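Local atomic coordinates of salicylic acid-binding protein 2 (Nicotiana tabacum, PDB entry 1XKL), a protein that hydrolyses methyl salicylate to salicylic acid as part of the signalling that activates systemic acquired resistance in plants. Residues A[129-134]-A[149-154]. Sequence-based numbering, arbitrary orientation.
Sequences ENWLDT and MFFGPK. With STH (2-amino-4H-1,3-benzoxathiin-4-ol), chain E.
Trp-131, Met-149 and Phe-151 form part of the pocket wall around the bound benzoxathiin, each touching it with the tip of its side chain. Trp-131 presents the far corner of its six-membered ring, CH2 standing 3.6 Å from C5 of STH, while Phe-151 brings CZ to 3.6 Å from C2 of STH. Met-149, a selenomethionine here, runs extended until it bends at chi3 (63°), which turns CE toward O8 of STH. Its SE lies obliquely beside the indole, 3.7 Å from Trp-131 CZ3, a Met-aromatic contact in which a polarisable, flexible chain crosses a rigid ring. Phe-151 CE1 meets the edge of the same indole, and Phe-155 of helix 153-160 packs against both aromatic rings.

Behind this apolar layer, a type II' turn from Trp-131 to Thr-134 fixes the backbone from which the indole projects. Trp-131 O takes two bonds from Thr-134, one from its backbone N and one from OG1 at 2.7 Å, the latter along a lone pair. Threonine suits the place because its other branch, CG2, remains to pack on Phe-150 O and Met-149 CG.

Farther out, Asp-133 reaches the start of helix 153-160. Its chi1 of 59° tucks CG in between the backbone N and C; OD1 then accepts from Lys-154 N at 2.8 Å, above the carboxylate plane, and OD2 accepts from Phe-155 N. Gly-152, at the N-cap position, lets OD2 lie 3.2 Å from its CA, where a beta carbon would collide with Asp-133 CG. Leu-132 CD1 rests against Lys-154 O.

Beside the antiparallel strand pair 135-138 and 147-150, apart from the main parallel sheet of the alpha/beta-hydrolase fold, the contact joins loop to strand end and helix start, pairing an apolar surface suited to an aromatic ligand with a carboxylate whose charge the helix's N-terminal amides should stabilise.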
ATOM      1  N   GLU A 129      -2.647  13.085 -29.909  1.00 35.50           N
ATOM      2  CA  GLU A 129      -1.354  13.191 -29.237  1.00 34.34           C
ATOM      3  C   GLU A 129      -1.212  14.470 -28.432  1.00 32.74           C
ATOM      4  O   GLU A 129      -0.253  14.632 -27.675  1.00 34.29           O
ATOM      5  CB  GLU A 129      -0.205  13.107 -30.245  1.00 32.28           C
ATOM      6  CG  GLU A 129      -0.183  11.820 -31.044  1.00 36.95           C
ATOM      7  CD  GLU A 129       1.218  11.434 -31.493  1.00 36.58           C
ATOM      8  OE1 GLU A 129       1.897  12.271 -32.132  1.00 36.73           O
ATOM      9  OE2 GLU A 129       1.630  10.289 -31.201  1.00 36.86           O
ATOM     10  N   ASN A 130      -2.159  15.386 -28.599  1.00 31.15           N
ATOM     11  CA  ASN A 130      -2.107  16.637 -27.860  1.00 28.83           C
ATOM     12  C   ASN A 130      -2.442  16.359 -26.394  1.00 27.76           C
ATOM     13  O   ASN A 130      -2.163  17.182 -25.525  1.00 27.58           O
ATOM     14  CB  ASN A 130      -3.110  17.644 -28.432  1.00 28.71           C
ATOM     15  CG  ASN A 130      -2.794  19.079 -28.025  1.00 31.09           C
ATOM     16  OD1 ASN A 130      -1.753  19.622 -28.402  1.00 34.49           O
ATOM     17  ND2 ASN A 130      -3.688  19.699 -27.252  1.00 30.94           N
ATOM     18  N   TRP A 131      -3.029  15.193 -26.126  1.00 27.65           N
ATOM     19  CA  TRP A 131      -3.424  14.819 -24.766  1.00 26.92           C
ATOM     20  C   TRP A 131      -2.285  14.325 -23.884  1.00 27.88           C
ATOM     21  O   TRP A 131      -2.410  14.293 -22.656  1.00 28.50           O
ATOM     22  CB  TRP A 131      -4.526  13.756 -24.800  1.00 25.34           C
ATOM     23  CG  TRP A 131      -5.823  14.264 -25.352  1.00 23.97           C
ATOM     24  CD1 TRP A 131      -6.357  13.991 -26.580  1.00 24.86           C
ATOM     25  CD2 TRP A 131      -6.731  15.165 -24.710  1.00 23.27           C
ATOM     26  NE1 TRP A 131      -7.542  14.669 -26.743  1.00 22.40           N
ATOM     27  CE2 TRP A 131      -7.796  15.397 -25.610  1.00 23.17           C
ATOM     28  CE3 TRP A 131      -6.750  15.802 -23.459  1.00 23.24           C
ATOM     29  CZ2 TRP A 131      -8.871  16.239 -25.303  1.00 20.76           C
ATOM     30  CZ3 TRP A 131      -7.820  16.641 -23.154  1.00 22.67           C
ATOM     31  CH2 TRP A 131      -8.867  16.849 -24.077  1.00 24.09           C
ATOM     32  N   LEU A 132      -1.184  13.933 -24.513  1.00 28.49           N
ATOM     33  CA  LEU A 132      -0.015  13.442 -23.797  1.00 28.68           C
ATOM     34  C   LEU A 132      -0.349  12.353 -22.785  1.00 28.93           C
ATOM     35  O   LEU A 132      -0.891  11.309 -23.141  1.00 29.75           O
ATOM     36  CB  LEU A 132       0.703  14.605 -23.100  1.00 28.76           C
ATOM     37  CG  LEU A 132       1.313  15.682 -24.000  1.00 27.68           C
ATOM     38  CD1 LEU A 132       2.086  16.684 -23.161  1.00 28.95           C
ATOM     39  CD2 LEU A 132       2.228  15.042 -25.024  1.00 29.82           C
ATOM     40  N   ASP A 133      -0.036  12.596 -21.519  1.00 28.93           N
ATOM     41  CA  ASP A 133      -0.289  11.601 -20.491  1.00 28.47           C
ATOM     42  C   ASP A 133      -1.651  11.711 -19.820  1.00 28.81           C
ATOM     43  O   ASP A 133      -1.835  11.220 -18.709  1.00 28.95           O
ATOM     44  CB  ASP A 133       0.803  11.673 -19.428  1.00 29.82           C
ATOM     45  CG  ASP A 133       0.880  13.031 -18.774  1.00 31.07           C
ATOM     46  OD1 ASP A 133       1.667  13.182 -17.821  1.00 32.07           O
ATOM     47  OD2 ASP A 133       0.152  13.948 -19.216  1.00 31.98           O
ATOM     48  N   THR A 134      -2.606  12.354 -20.483  1.00 26.95           N
ATOM     49  CA  THR A 134      -3.944  12.497 -19.920  1.00 25.02           C
ATOM     50  C   THR A 134      -4.653  11.141 -19.909  1.00 25.40           C
ATOM     51  O   THR A 134      -4.550  10.379 -20.869  1.00 27.69           O
ATOM     52  CB  THR A 134      -4.778  13.494 -20.734  1.00 23.99           C
ATOM     53  OG1 THR A 134      -4.180  14.794 -20.650  1.00 24.22           O
ATOM     54  CG2 THR A 134      -6.198  13.552 -20.202  1.00 22.72           C
HETATM   55  N   MSE A 149     -11.961  12.107 -17.405  1.00 19.78           N
HETATM   56  CA  MSE A 149     -10.760  12.720 -17.962  1.00 19.68           C
HETATM   57  C   MSE A 149      -9.878  13.208 -16.816  1.00 17.93           C
HETATM   58  O   MSE A 149     -10.350  13.914 -15.928  1.00 18.95           O
HETATM   59  CB  MSE A 149     -11.148  13.896 -18.868  1.00 19.56           C
HETATM   60  CG  MSE A 149      -9.974  14.632 -19.488  1.00 22.66           C
HETATM   61 SE   MSE A 149     -10.548  16.084 -20.667  1.00 32.42          SE
HETATM   62  CE  MSE A 149     -11.438  17.177 -19.339  1.00 26.41           C
ATOM     63  N   PHE A 150      -8.608  12.824 -16.831  1.00 18.50           N
ATOM     64  CA  PHE A 150      -7.686  13.225 -15.771  1.00 18.11           C
ATOM     65  C   PHE A 150      -6.362  13.684 -16.350  1.00 17.94           C
ATOM     66  O   PHE A 150      -5.566  12.874 -16.829  1.00 17.31           O
ATOM     67  CB  PHE A 150      -7.466  12.056 -14.802  1.00 20.40           C
ATOM     68  CG  PHE A 150      -6.604  12.394 -13.608  1.00 22.25           C
ATOM     69  CD1 PHE A 150      -6.735  13.613 -12.956  1.00 22.54           C
ATOM     70  CD2 PHE A 150      -5.687  11.470 -13.115  1.00 26.49           C
ATOM     71  CE1 PHE A 150      -5.966  13.912 -11.828  1.00 24.04           C
ATOM     72  CE2 PHE A 150      -4.911  11.758 -11.985  1.00 26.18           C
ATOM     73  CZ  PHE A 150      -5.054  12.981 -11.346  1.00 26.26           C
ATOM     74  N   PHE A 151      -6.132  14.994 -16.319  1.00 18.90           N
ATOM     75  CA  PHE A 151      -4.896  15.561 -16.849  1.00 19.11           C
ATOM     76  C   PHE A 151      -3.673  14.951 -16.169  1.00 21.78           C
ATOM     77  O   PHE A 151      -3.673  14.718 -14.963  1.00 20.28           O
ATOM     78  CB  PHE A 151      -4.870  17.085 -16.653  1.00 17.85           C
ATOM     79  CG  PHE A 151      -5.981  17.814 -17.355  1.00 18.40           C
ATOM     80  CD1 PHE A 151      -6.557  17.285 -18.509  1.00 16.30           C
ATOM     81  CD2 PHE A 151      -6.429  19.044 -16.886  1.00 16.32           C
ATOM     82  CE1 PHE A 151      -7.562  17.974 -19.186  1.00 17.50           C
ATOM     83  CE2 PHE A 151      -7.433  19.742 -17.554  1.00 18.33           C
ATOM     84  CZ  PHE A 151      -8.003  19.203 -18.710  1.00 17.21           C
ATOM     85  N   GLY A 152      -2.640  14.685 -16.961  1.00 21.87           N
ATOM     86  CA  GLY A 152      -1.418  14.127 -16.423  1.00 22.78           C
ATOM     87  C   GLY A 152      -0.421  15.256 -16.241  1.00 22.55           C
ATOM     88  O   GLY A 152      -0.651  16.361 -16.739  1.00 21.99           O
ATOM     89  N   PRO A 153       0.695  15.021 -15.535  1.00 21.96           N
ATOM     90  CA  PRO A 153       1.718  16.048 -15.302  1.00 21.42           C
ATOM     91  C   PRO A 153       2.344  16.646 -16.567  1.00 21.14           C
ATOM     92  O   PRO A 153       2.597  17.851 -16.628  1.00 17.89           O
ATOM     93  CB  PRO A 153       2.738  15.323 -14.422  1.00 23.42           C
ATOM     94  CG  PRO A 153       2.557  13.874 -14.799  1.00 23.70           C
ATOM     95  CD  PRO A 153       1.064  13.757 -14.875  1.00 22.16           C
ATOM     96  N   LYS A 154       2.601  15.801 -17.563  1.00 21.00           N
ATOM     97  CA  LYS A 154       3.184  16.248 -18.828  1.00 22.56           C
ATOM     98  C   LYS A 154       2.199  17.182 -19.527  1.00 22.88           C
ATOM     99  O   LYS A 154       2.565  18.270 -19.982  1.00 25.49           O
ATOM    100  CB  LYS A 154       3.471  15.045 -19.741  1.00 23.65           C
ATOM    101  CG  LYS A 154       4.338  13.946 -19.125  1.00 25.59           C
ATOM    102  CD  LYS A 154       5.726  14.468 -18.796  1.00 30.75           C
ATOM    103  CE  LYS A 154       6.606  13.378 -18.182  1.00 30.07           C
ATOM    104  NZ  LYS A 154       6.872  12.236 -19.125  1.00 33.23           N
TER
HETATM  105  C8  STH E 297     -11.209  21.319 -20.336  1.00 18.18           C
HETATM  106  O8  STH E 297     -12.376  20.666 -20.580  1.00 19.41           O
HETATM  107  C1  STH E 297     -10.050  21.236 -21.271  1.00 19.22           C
HETATM  108  C2  STH E 297      -8.796  21.963 -20.952  1.00 17.57           C
HETATM  109  C3  STH E 297      -7.691  21.880 -21.847  1.00 18.39           C
HETATM  110  C4  STH E 297      -7.778  21.081 -23.030  1.00 18.29           C
HETATM  111  C5  STH E 297      -8.979  20.371 -23.342  1.00 16.41           C
HETATM  112  C6  STH E 297     -10.089  20.436 -22.474  1.00 14.09           C
HETATM  113  C7  STH E 297      -9.862  23.129 -19.096  1.00 19.09           C
HETATM  114  O2  STH E 297      -8.679  22.771 -19.791  1.00 17.99           O
HETATM  115  N7  STH E 297      -9.519  23.366 -17.772  1.00 18.77           N
HETATM  116  S7  STH E 297     -11.111  22.111 -19.180  1.00 25.17           S